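Local coordinates for protein aminoglycoside acetyltransferase meta-AAC0020 (Uncultured bacterium, PDB 5F47) that probably acetylates aminoglycoside antibiotics with acetyl-coenzyme A, as a GNAT-fold acetyltransferase, and so can confer antibiotic resistance, at residues B[6-14]-B[98-107]; B[64-75]-B[87-98]. All coordinates share one frame; numbering follows the deposited sequence. Where two conformers were deposited one is given.

Contact 1: B[6-14]-B[98-107]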
loop_
_atom_site.group_PDB
_atom_site.type_symbol
_atom_site.label_atom_id
_atom_site.label_comp_id
_atom_site.label_asym_id
_atom_site.label_seq_id
_atom_site.Cartn_x
_atom_site.Cartn_y
_atom_site.Cartn_z
ATOM N N GLU B 6 -6.343 -22.508 26.664
ATOM C CA GLU B 6 -7.343 -22.782 25.642
ATOM C C GLU B 6 -8.352 -21.642 25.559
ATOM O O GLU B 6 -9.384 -21.657 26.225
ATOM C CB GLU B 6 -8.048 -24.112 25.926
ATOM C CG GLU B 6 -8.774 -24.744 24.726
ATOM C CD GLU B 6 -7.831 -25.379 23.705
ATOM O OE1 GLU B 6 -6.748 -24.815 23.447
ATOM O OE2 GLU B 6 -8.166 -26.458 23.167
ATOM N N ILE B 7 -8.075 -20.680 24.686
ATOM C CA ILE B 7 -8.859 -19.454 24.632
ATOM C C ILE B 7 -9.900 -19.439 23.523
ATOM O O ILE B 7 -10.561 -18.423 23.310
ATOM C CB ILE B 7 -7.946 -18.241 24.435
ATOM C CG1 ILE B 7 -7.105 -18.433 23.170
ATOM C CG2 ILE B 7 -7.068 -18.036 25.659
ATOM C CD1 ILE B 7 -6.283 -17.231 22.811
ATOM N N ASP B 8 -10.049 -20.568 22.835
ATOM C CA ASP B 8 -10.907 -20.660 21.656
ATOM C C ASP B 8 -12.322 -20.127 21.883
ATOM O O ASP B 8 -12.898 -19.492 20.999
ATOM C CB ASP B 8 -10.980 -22.112 21.170
ATOM C CG ASP B 8 -9.618 -22.678 20.812
ATOM O OD1 ASP B 8 -8.785 -21.921 20.272
ATOM O OD2 ASP B 8 -9.384 -23.880 21.067
ATOM N N ASN B 9 -12.876 -20.372 23.068
ATOM C CA ASN B 9 -14.226 -19.910 23.381
ATOM C C ASN B 9 -14.260 -18.584 24.136
ATOM O O ASN B 9 -15.329 -18.105 24.509
ATOM C CB ASN B 9 -14.980 -20.974 24.181
ATOM C CG ASN B 9 -14.771 -22.369 23.632
ATOM O OD1 ASN B 9 -15.034 -22.630 22.458
ATOM N ND2 ASN B 9 -14.304 -23.277 24.482
ATOM N N PHE B 10 -13.092 -17.984 24.347
ATOM C CA PHE B 10 -13.014 -16.678 24.992
ATOM C C PHE B 10 -12.608 -15.598 23.999
ATOM O O PHE B 10 -12.885 -14.418 24.200
ATOM C CB PHE B 10 -12.018 -16.710 26.150
ATOM C CG PHE B 10 -12.384 -17.682 27.230
ATOM C CD1 PHE B 10 -13.102 -17.265 28.335
ATOM C CD2 PHE B 10 -12.022 -19.014 27.133
ATOM C CE1 PHE B 10 -13.443 -18.156 29.327
ATOM C CE2 PHE B 10 -12.361 -19.909 28.121
ATOM C CZ PHE B 10 -13.075 -19.479 29.219
ATOM N N LEU B 11 -11.941 -16.010 22.932
ATOM C CA LEU B 11 -11.401 -15.052 21.978
ATOM C C LEU B 11 -12.500 -14.405 21.142
ATOM O O LEU B 11 -13.365 -15.085 20.597
ATOM C CB LEU B 11 -10.380 -15.733 21.071
ATOM C CG LEU B 11 -9.586 -14.824 20.138
ATOM C CD1 LEU B 11 -8.603 -13.976 20.921
ATOM C CD2 LEU B 11 -8.862 -15.668 19.105
ATOM N N LYS B 12 -12.454 -13.082 21.036
ATOM C CA LYS B 12 -13.381 -12.358 20.178
ATOM C C LYS B 12 -12.599 -11.653 19.083
ATOM O O LYS B 12 -11.558 -11.048 19.350
ATOM C CB LYS B 12 -14.201 -11.343 20.975
ATOM C CG LYS B 12 -15.036 -11.939 22.106
ATOM C CD LYS B 12 -16.181 -12.776 21.571
ATOM C CE LYS B 12 -17.088 -13.283 22.693
ATOM N NZ LYS B 12 -16.435 -14.315 23.555
ATOM N N ILE B 13 -13.086 -11.748 17.846
ATOM C CA ILE B 13 -12.495 -11.016 16.731
ATOM C C ILE B 13 -13.485 -9.958 16.291
ATOM O O ILE B 13 -14.639 -10.273 15.990
ATOM C CB ILE B 13 -12.148 -11.922 15.532
ATOM C CG1 ILE B 13 -11.174 -13.027 15.950
ATOM C CG2 ILE B 13 -11.571 -11.100 14.392
ATOM C CD1 ILE B 13 -9.793 -12.527 16.274
ATOM N N GLU B 14 -13.048 -8.705 16.281
ATOM C CA GLU B 14 -13.953 -7.602 16.012
ATOM C C GLU B 14 -13.325 -6.595 15.072
ATOM O O GLU B 14 -12.110 -6.379 15.088
ATOM C CB GLU B 14 -14.374 -6.923 17.323
ATOM C CG GLU B 14 -15.188 -7.851 18.232
ATOM C CD GLU B 14 -15.633 -7.208 19.537
ATOM O OE1 GLU B 14 -15.428 -5.988 19.715
ATOM O OE2 GLU B 14 -16.197 -7.937 20.386
ATOM N N TRP B 98 0.472 -14.479 23.815
ATOM C CA TRP B 98 -0.636 -15.239 23.236
ATOM C C TRP B 98 -0.383 -15.715 21.806
ATOM O O TRP B 98 -1.328 -16.045 21.087
ATOM C CB TRP B 98 -1.925 -14.408 23.271
ATOM C CG TRP B 98 -2.315 -13.911 24.640
ATOM C CD1 TRP B 98 -2.074 -12.674 25.161
ATOM C CD2 TRP B 98 -3.017 -14.642 25.655
ATOM N NE1 TRP B 98 -2.581 -12.588 26.436
ATOM C CE2 TRP B 98 -3.165 -13.782 26.762
ATOM C CE3 TRP B 98 -3.533 -15.938 25.734
ATOM C CZ2 TRP B 98 -3.808 -14.181 27.938
ATOM C CZ3 TRP B 98 -4.170 -16.327 26.897
ATOM C CH2 TRP B 98 -4.303 -15.451 27.983
ATOM N N GLN B 99 0.881 -15.762 21.398
ATOM C CA GLN B 99 1.224 -16.145 20.033
ATOM C C GLN B 99 1.129 -17.654 19.862
ATOM O O GLN B 99 1.121 -18.392 20.846
ATOM C CB GLN B 99 2.626 -15.655 19.672
ATOM C CG GLN B 99 2.714 -14.143 19.485
ATOM C CD GLN B 99 4.099 -13.674 19.087
ATOM O OE1 GLN B 99 5.095 -14.366 19.318
ATOM N NE2 GLN B 99 4.171 -12.483 18.492
ATOM N N ARG B 100 1.059 -18.096 18.608
ATOM C CA ARG B 100 0.949 -19.516 18.268
ATOM C C ARG B 100 -0.234 -20.192 18.961
ATOM O O ARG B 100 -0.128 -21.327 19.406
ATOM C CB ARG B 100 2.247 -20.262 18.608
ATOM C CG ARG B 100 3.520 -19.466 18.338
ATOM C CD ARG B 100 4.730 -20.093 19.018
ATOM N NE ARG B 100 5.984 -19.524 18.526
ATOM C CZ ARG B 100 6.596 -19.914 17.411
ATOM N NH1 ARG B 100 6.070 -20.877 16.664
ATOM N NH2 ARG B 100 7.733 -19.339 17.039
ATOM N N GLN B 101 -1.357 -19.482 19.034
ATOM C CA GLN B 101 -2.600 -20.006 19.595
ATOM C C GLN B 101 -3.783 -19.679 18.686
ATOM O O GLN B 101 -4.920 -19.575 19.148
ATOM C CB GLN B 101 -2.841 -19.449 21.001
ATOM C CG GLN B 101 -1.743 -19.805 21.997
ATOM C CD GLN B 101 -2.134 -19.528 23.437
ATOM O OE1 GLN B 101 -3.141 -20.036 23.933
ATOM N NE2 GLN B 101 -1.337 -18.711 24.114
ATOM N N GLY B 102 -3.496 -19.501 17.398
ATOM C CA GLY B 102 -4.514 -19.286 16.380
ATOM C C GLY B 102 -5.070 -17.884 16.218
ATOM O O GLY B 102 -5.949 -17.646 15.388
ATOM N N ILE B 103 -4.552 -16.933 16.988
ATOM C CA ILE B 103 -5.105 -15.587 16.940
ATOM C C ILE B 103 -4.836 -14.904 15.597
ATOM O O ILE B 103 -5.753 -14.375 14.986
ATOM C CB ILE B 103 -4.565 -14.747 18.110
ATOM C CG1 ILE B 103 -5.097 -15.346 19.425
ATOM C CG2 ILE B 103 -4.951 -13.281 17.937
ATOM C CD1 ILE B 103 -4.484 -14.759 20.691
ATOM N N GLY B 104 -3.590 -14.935 15.125
ATOM C CA GLY B 104 -3.258 -14.398 13.814
ATOM C C GLY B 104 -4.088 -14.979 12.690
ATOM O O GLY B 104 -4.600 -14.269 11.826
ATOM N N LYS B 105 -4.225 -16.301 12.699
ATOM C CA LYS B 105 -5.013 -16.966 11.666
ATOM C C LYS B 105 -6.467 -16.507 11.665
ATOM O O LYS B 105 -7.050 -16.320 10.605
ATOM C CB LYS B 105 -4.952 -18.475 11.840
ATOM C CG LYS B 105 -3.625 -19.084 11.432
ATOM C CD LYS B 105 -3.654 -20.586 11.631
ATOM C CE LYS B 105 -2.315 -21.215 11.268
ATOM N NZ LYS B 105 -2.295 -22.669 11.586
ATOM N N LYS B 106 -7.053 -16.335 12.847
ATOM C CA LYS B 106 -8.441 -15.889 12.919
ATOM C C LYS B 106 -8.588 -14.438 12.473
ATOM O O LYS B 106 -9.592 -14.091 11.862
ATOM C CB LYS B 106 -8.998 -16.086 14.335
ATOM C CG LYS B 106 -9.253 -17.552 14.685
ATOM C CD LYS B 106 -9.549 -17.752 16.165
ATOM C CE LYS B 106 -9.869 -19.222 16.433
ATOM N NZ LYS B 106 -10.002 -19.585 17.874
ATOM N N LEU B 107 -7.573 -13.603 12.720
ATOM C CA LEU B 107 -7.589 -12.229 12.231
ATOM C C LEU B 107 -7.562 -12.194 10.696
ATOM O O LEU B 107 -8.325 -11.452 10.072
ATOM C CB LEU B 107 -6.391 -11.439 12.803
ATOM C CG LEU B 107 -6.546 -11.006 14.265
ATOM C CD1 LEU B 107 -5.224 -10.521 14.825
ATOM C CD2 LEU B 107 -7.638 -9.932 14.405
HETATM O O HOH W 1 -5.833 -21.858 21.425
HETATM O O HOH W 2 -7.872 -19.497 19.749
HETATM O O HOH W 3 -12.177 -18.456 18.847
#

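Contact 2: B[64-75]-B[87-98]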
loop_
_atom_site.group_PDB
_atom_site.type_symbol
_atom_site.label_atom_id
_atom_site.label_comp_id
_atom_site.label_asym_id
_atom_site.label_seq_id
_atom_site.Cartn_x
_atom_site.Cartn_y
_atom_site.Cartn_z
ATOM N N LEU B 64 -9.331 -10.659 24.403
ATOM C CA LEU B 64 -9.621 -11.560 25.505
ATOM C C LEU B 64 -10.222 -10.687 26.591
ATOM O O LEU B 64 -9.549 -9.803 27.127
ATOM C CB LEU B 64 -8.372 -12.289 25.979
ATOM C CG LEU B 64 -7.866 -13.300 24.951
ATOM C CD1 LEU B 64 -6.577 -13.931 25.423
ATOM C CD2 LEU B 64 -8.921 -14.380 24.728
ATOM N N GLU B 65 -11.496 -10.945 26.885
ATOM C CA GLU B 65 -12.371 -9.992 27.559
ATOM C C GLU B 65 -12.387 -8.681 26.780
ATOM O O GLU B 65 -12.830 -8.641 25.627
ATOM C CB GLU B 65 -11.937 -9.780 29.005
ATOM C CG GLU B 65 -12.147 -11.009 29.854
ATOM C CD GLU B 65 -11.696 -10.811 31.277
ATOM O OE1 GLU B 65 -12.214 -9.894 31.952
ATOM O OE2 GLU B 65 -10.821 -11.580 31.720
ATOM N N ASN B 66 -11.908 -7.610 27.396
ATOM C CA ASN B 66 -11.805 -6.347 26.687
ATOM C C ASN B 66 -10.353 -5.908 26.591
ATOM O O ASN B 66 -10.057 -4.718 26.496
ATOM C CB ASN B 66 -12.654 -5.270 27.366
ATOM C CG ASN B 66 -13.369 -4.377 26.367
ATOM O OD1 ASN B 66 -13.210 -3.156 26.383
ATOM N ND2 ASN B 66 -14.154 -4.986 25.484
ATOM N N LYS B 67 -9.447 -6.881 26.619
ATOM C CA LYS B 67 -8.037 -6.603 26.395
ATOM C C LYS B 67 -7.635 -6.975 24.973
ATOM O O LYS B 67 -7.865 -8.097 24.525
ATOM C CB LYS B 67 -7.155 -7.356 27.386
ATOM C CG LYS B 67 -5.678 -7.000 27.256
ATOM C CD LYS B 67 -4.780 -8.010 27.953
ATOM C CE LYS B 67 -3.340 -7.517 27.998
ATOM N NZ LYS B 67 -2.368 -8.625 28.219
ATOM N N ILE B 68 -7.030 -6.022 24.273
ATOM C CA ILE B 68 -6.525 -6.252 22.930
ATOM C C ILE B 68 -5.284 -7.136 22.994
ATOM O O ILE B 68 -4.300 -6.782 23.654
ATOM C CB ILE B 68 -6.180 -4.921 22.238
ATOM C CG1 ILE B 68 -7.433 -4.062 22.064
ATOM C CG2 ILE B 68 -5.481 -5.170 20.912
ATOM C CD1 ILE B 68 -8.405 -4.624 21.077
ATOM N N VAL B 69 -5.325 -8.286 22.334
ATOM C CA VAL B 69 -4.186 -9.193 22.365
ATOM C C VAL B 69 -3.625 -9.428 20.961
ATOM O O VAL B 69 -2.672 -10.186 20.765
ATOM C CB VAL B 69 -4.559 -10.535 23.013
ATOM C CG1 VAL B 69 -4.904 -10.319 24.496
ATOM C CG2 VAL B 69 -5.707 -11.198 22.260
ATOM N N GLY B 70 -4.213 -8.754 19.984
ATOM C CA GLY B 70 -3.720 -8.840 18.625
ATOM C C GLY B 70 -4.538 -7.967 17.702
ATOM O O GLY B 70 -5.620 -7.519 18.066
ATOM N N GLY B 71 -4.015 -7.684 16.517
ATOM C CA GLY B 71 -4.825 -6.994 15.540
ATOM C C GLY B 71 -4.090 -6.736 14.253
ATOM O O GLY B 71 -2.889 -7.005 14.160
ATOM N N LEU B 72 -4.812 -6.207 13.272
ATOM C CA LEU B 72 -4.190 -5.835 12.014
ATOM C C LEU B 72 -4.869 -4.598 11.466
ATOM O O LEU B 72 -6.003 -4.281 11.810
ATOM C CB LEU B 72 -4.217 -6.994 11.001
ATOM C CG LEU B 72 -5.500 -7.472 10.322
ATOM C CD1 LEU B 72 -6.002 -6.499 9.252
ATOM C CD2 LEU B 72 -5.242 -8.851 9.696
ATOM N N THR B 73 -4.144 -3.890 10.613
ATOM C CA THR B 73 -4.640 -2.684 9.963
ATOM C C THR B 73 -4.663 -2.940 8.470
ATOM O O THR B 73 -3.810 -3.675 7.953
ATOM C CB THR B 73 -3.749 -1.479 10.272
ATOM O OG1 THR B 73 -2.393 -1.807 9.915
ATOM C CG2 THR B 73 -3.801 -1.148 11.761
ATOM N N SER B 74 -5.631 -2.341 7.778
ATOM C CA SER B 74 -5.743 -2.581 6.338
ATOM C C SER B 74 -6.248 -1.316 5.630
ATOM O O SER B 74 -7.037 -0.549 6.184
ATOM C CB SER B 74 -6.645 -3.809 6.053
ATOM O OG SER B 74 -7.975 -3.581 6.480
ATOM N N TYR B 75 -5.727 -1.099 4.422
ATOM C CA TYR B 75 -6.075 0.037 3.567
ATOM C C TYR B 75 -6.749 -0.449 2.298
ATOM O O TYR B 75 -6.269 -1.379 1.643
ATOM C CB TYR B 75 -4.819 0.825 3.172
ATOM C CG TYR B 75 -4.112 1.500 4.315
ATOM C CD1 TYR B 75 -3.171 0.806 5.071
ATOM C CD2 TYR B 75 -4.367 2.826 4.623
ATOM C CE1 TYR B 75 -2.502 1.424 6.126
ATOM C CE2 TYR B 75 -3.698 3.467 5.685
ATOM C CZ TYR B 75 -2.777 2.742 6.436
ATOM O OH TYR B 75 -2.093 3.354 7.467
ATOM N N ALA B 87 -7.336 -4.807 -1.027
ATOM C CA ALA B 87 -7.035 -4.444 0.346
ATOM C C ALA B 87 -5.588 -4.784 0.681
ATOM O O ALA B 87 -5.100 -5.887 0.394
ATOM C CB ALA B 87 -7.979 -5.149 1.296
ATOM N N TYR B 88 -4.923 -3.837 1.322
ATOM C CA TYR B 88 -3.522 -3.929 1.711
ATOM C C TYR B 88 -3.445 -4.073 3.215
ATOM O O TYR B 88 -3.724 -3.116 3.926
ATOM C CB TYR B 88 -2.804 -2.641 1.272
ATOM C CG TYR B 88 -1.332 -2.555 1.515
ATOM C CD1 TYR B 88 -0.564 -3.671 1.801
ATOM C CD2 TYR B 88 -0.697 -1.323 1.441
ATOM C CE1 TYR B 88 0.801 -3.559 2.010
ATOM C CE2 TYR B 88 0.663 -1.207 1.636
ATOM C CZ TYR B 88 1.406 -2.324 1.913
ATOM O OH TYR B 88 2.755 -2.195 2.102
ATOM N N ILE B 89 -3.090 -5.253 3.707
ATOM C CA ILE B 89 -2.823 -5.406 5.140
ATOM C C ILE B 89 -1.459 -4.801 5.425
ATOM O O ILE B 89 -0.455 -5.238 4.857
ATOM C CB ILE B 89 -2.845 -6.880 5.569
ATOM C CG1 ILE B 89 -4.246 -7.470 5.365
ATOM C CG2 ILE B 89 -2.427 -7.010 7.046
ATOM C CD1 ILE B 89 -4.288 -9.007 5.579
ATOM N N TYR B 90 -1.421 -3.785 6.288
ATOM C CA TYR B 90 -0.181 -3.083 6.514
ATOM C C TYR B 90 0.607 -3.636 7.704
ATOM O O TYR B 90 1.822 -3.844 7.606
ATOM C CB TYR B 90 -0.453 -1.573 6.703
ATOM C CG TYR B 90 0.830 -0.794 6.705
ATOM C CD1 TYR B 90 1.457 -0.444 5.508
ATOM C CD2 TYR B 90 1.462 -0.478 7.905
ATOM C CE1 TYR B 90 2.682 0.248 5.522
ATOM C CE2 TYR B 90 2.679 0.204 7.926
ATOM C CZ TYR B 90 3.278 0.563 6.739
ATOM O OH TYR B 90 4.487 1.230 6.811
ATOM N N ASP B 91 -0.070 -3.806 8.839
ATOM C CA ASP B 91 0.539 -4.392 10.046
ATOM C C ASP B 91 -0.338 -5.484 10.615
ATOM O O ASP B 91 -1.547 -5.393 10.554
ATOM C CB ASP B 91 0.730 -3.343 11.148
ATOM C CG ASP B 91 2.003 -2.550 11.020
ATOM O OD1 ASP B 91 3.064 -3.103 10.629
ATOM O OD2 ASP B 91 1.947 -1.343 11.364
ATOM N N LEU B 92 0.300 -6.497 11.190
ATOM C CA LEU B 92 -0.398 -7.532 11.939
ATOM C C LEU B 92 0.500 -7.929 13.105
ATOM O O LEU B 92 1.694 -8.184 12.923
ATOM C CB LEU B 92 -0.725 -8.741 11.044
ATOM C CG LEU B 92 -1.413 -9.956 11.671
ATOM C CD1 LEU B 92 -2.237 -10.678 10.627
ATOM C CD2 LEU B 92 -0.402 -10.915 12.282
ATOM N N ALA B 93 -0.062 -7.968 14.307
ATOM C CA ALA B 93 0.709 -8.392 15.454
ATOM C C ALA B 93 -0.164 -9.088 16.465
ATOM O O ALA B 93 -1.353 -8.794 16.583
ATOM C CB ALA B 93 1.424 -7.197 16.111
ATOM N N VAL B 94 0.454 -10.004 17.198
ATOM C CA VAL B 94 -0.185 -10.688 18.310
ATOM C C VAL B 94 0.726 -10.586 19.526
ATOM O O VAL B 94 1.946 -10.734 19.411
ATOM C CB VAL B 94 -0.487 -12.156 17.962
ATOM C CG1 VAL B 94 -1.020 -12.923 19.183
ATOM C CG2 VAL B 94 -1.490 -12.213 16.825
ATOM N N ASP B 95 0.122 -10.266 20.665
ATOM C CA ASP B 95 0.786 -10.239 21.969
ATOM C C ASP B 95 1.727 -11.431 22.114
ATOM O O ASP B 95 1.335 -12.567 21.851
ATOM C CB ASP B 95 -0.280 -10.255 23.072
ATOM C CG ASP B 95 0.276 -9.978 24.457
ATOM O OD1 ASP B 95 1.344 -10.521 24.818
ATOM O OD2 ASP B 95 -0.392 -9.235 25.203
ATOM N N THR B 96 2.963 -11.181 22.526
ATOM C CA THR B 96 3.944 -12.253 22.653
ATOM C C THR B 96 3.477 -13.350 23.618
ATOM O O THR B 96 3.866 -14.508 23.479
ATOM C CB THR B 96 5.300 -11.706 23.119
ATOM O OG1 THR B 96 5.118 -10.976 24.335
ATOM C CG2 THR B 96 5.887 -10.778 22.069
ATOM N N ASN B 97 2.625 -12.989 24.573
ATOM C CA ASN B 97 2.101 -13.953 25.537
ATOM C C ASN B 97 1.040 -14.873 24.951
ATOM O O ASN B 97 0.736 -15.922 25.527
ATOM C CB ASN B 97 1.518 -13.229 26.752
ATOM C CG ASN B 97 2.586 -12.638 27.642
ATOM O OD1 ASN B 97 3.712 -13.138 27.699
ATOM N ND2 ASN B 97 2.242 -11.566 28.346
ATOM N N TRP B 98 0.472 -14.479 23.815
ATOM C CA TRP B 98 -0.636 -15.239 23.236
ATOM C C TRP B 98 -0.383 -15.715 21.806
ATOM O O TRP B 98 -1.328 -16.045 21.087
ATOM C CB TRP B 98 -1.925 -14.408 23.271
ATOM C CG TRP B 98 -2.315 -13.911 24.640
ATOM C CD1 TRP B 98 -2.074 -12.674 25.161
ATOM C CD2 TRP B 98 -3.017 -14.642 25.655
ATOM N NE1 TRP B 98 -2.581 -12.588 26.436
ATOM C CE2 TRP B 98 -3.165 -13.782 26.762
ATOM C CE3 TRP B 98 -3.533 -15.938 25.734
ATOM C CZ2 TRP B 98 -3.808 -14.181 27.938
ATOM C CZ3 TRP B 98 -4.170 -16.327 26.897
ATOM C CH2 TRP B 98 -4.303 -15.451 27.983
HETATM O O HOH W 4 -3.510 -10.925 28.968
#

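Contact 1: B[6-14]-B[98-107]
Lys106 reaches over Ile13 and Leu11 to Asp8, packing the first helical turn of the GNAT signature region against the N-terminal strand. The signature Gln99 to Gly104, a loop running into the first residues of the helix, reads Gln-x-x-Gly-x-Gly, the motif that in relatives binds the pyrophosphate of acetyl-CoA; Gly102 is the helix N-cap. From CB of Lys106, 4.1 Å from Ile13 CG1, the chain runs fully extended. Its CD lies 3.7 Å from Leu11 CD2, and its NZ ends 3.6 Å from Asp8 OD1 in a salt bridge, the two side chains crossing at about a right angle. Asp8 is poorly ordered, consistent with a loose ion pair.

Deeper in, Ile103 CG1 rests 3.8 Å from the same Leu11 CD2. Ile7 holds CG1 between its backbone N and carbonyl carbon (chi1 56°); this rotation sends CD1 to Ile103 CD1 at 3.7 Å and brings CG2 obliquely to Trp98 CZ3 at 3.6 Å. At the far end, Ile13 CD1 touches Leu107 CD2. No direct hydrogen bond spans the segments, but one water accepts from Lys106 NZ and donates both to Gln101 O and, at 2.6 Å, to Asp8 OD1.

Contact 2: B[64-75]-B[87-98]
Thr73 OG1 accepts the backbone N-H of Asp91 at 3.2 Å, bent to 139° at the hydrogen, and is also hydrogen-bonded to Tyr80 OH of the second subunit. The hydroxyl stands between the Thr73 backbone N and carbonyl carbon (chi1 54°), which turns it to the neighbouring strand. Thr73 O meanwhile takes Tyr90 N at 2.9 Å. Tyr90 and Asp91 thus both face Thr73, as the flanking non-hydrogen-bonded pairs Leu72-Leu92 and Ser74-Ile89 confirm: strand 86-94 carries one extra residue here, consistent with the bulge characteristic of this GNAT strand.

The pairing between the two strands is otherwise regular antiparallel; a second, classic bulge, Val69 and Gly70 opposite Ala62, lies on the other side of strand 67-77. Tyr88 N bonds to Tyr75 O at 2.8 Å, and Gly71 and Ala93 exchange a pair of backbone bonds. Leu72 CD2 packs on Leu92 CD1 (3.6 Å) on the face covered by helix 103-117. On the other face the ring edge of Tyr75, through CE1, meets Tyr90 CB at 3.7 Å, the two side chains lying alongside and pointing the same way.

Beside the type II' turn of Leu64 to Lys67, at the open end of the hairpin, Leu64 CD1 sits 3.4 Å from the centroid of the six-membered Trp98 ring, a CH-pi contact only 3° off its normal. Val69 CG1 touches the indole at CD1. A water joins Lys67 NZ to Trp98 NE1, and Lys67 NZ makes a long salt bridge of 3.7 Å to Asp95 OD2. The other carboxylate oxygen, Asp95 OD1, closes an Asx turn on Asn97 N.

Because Asp91 OD2 is hydrogen-bonded to Tyr80 OH and Tyr81 OH of the second subunit, the polar groups at the bulge are satisfied in part by dimerisation.

Leaving the N terminus, the chain runs through 6-14 into the edge strand 11-15, then through helices 21-34 and 45-53 and strand 57-64 before it turns into 64-75. Contact 2 closes first, a short loop of 11 residues between the two arms of the central hairpin. Contact 1 closes later and spans 83 residues, so it encloses the whole of contact 2 without crossing it. Trp98 ends one contact and begins the other. Just after it, Gln99 NE2 probably bonds to Val94 O at 3.0 Å, tying the signature loop to strand 86-94, while Ile103 CG2 packs on Val94 CG2. Together they join edge strand, hairpin and helix 103-117.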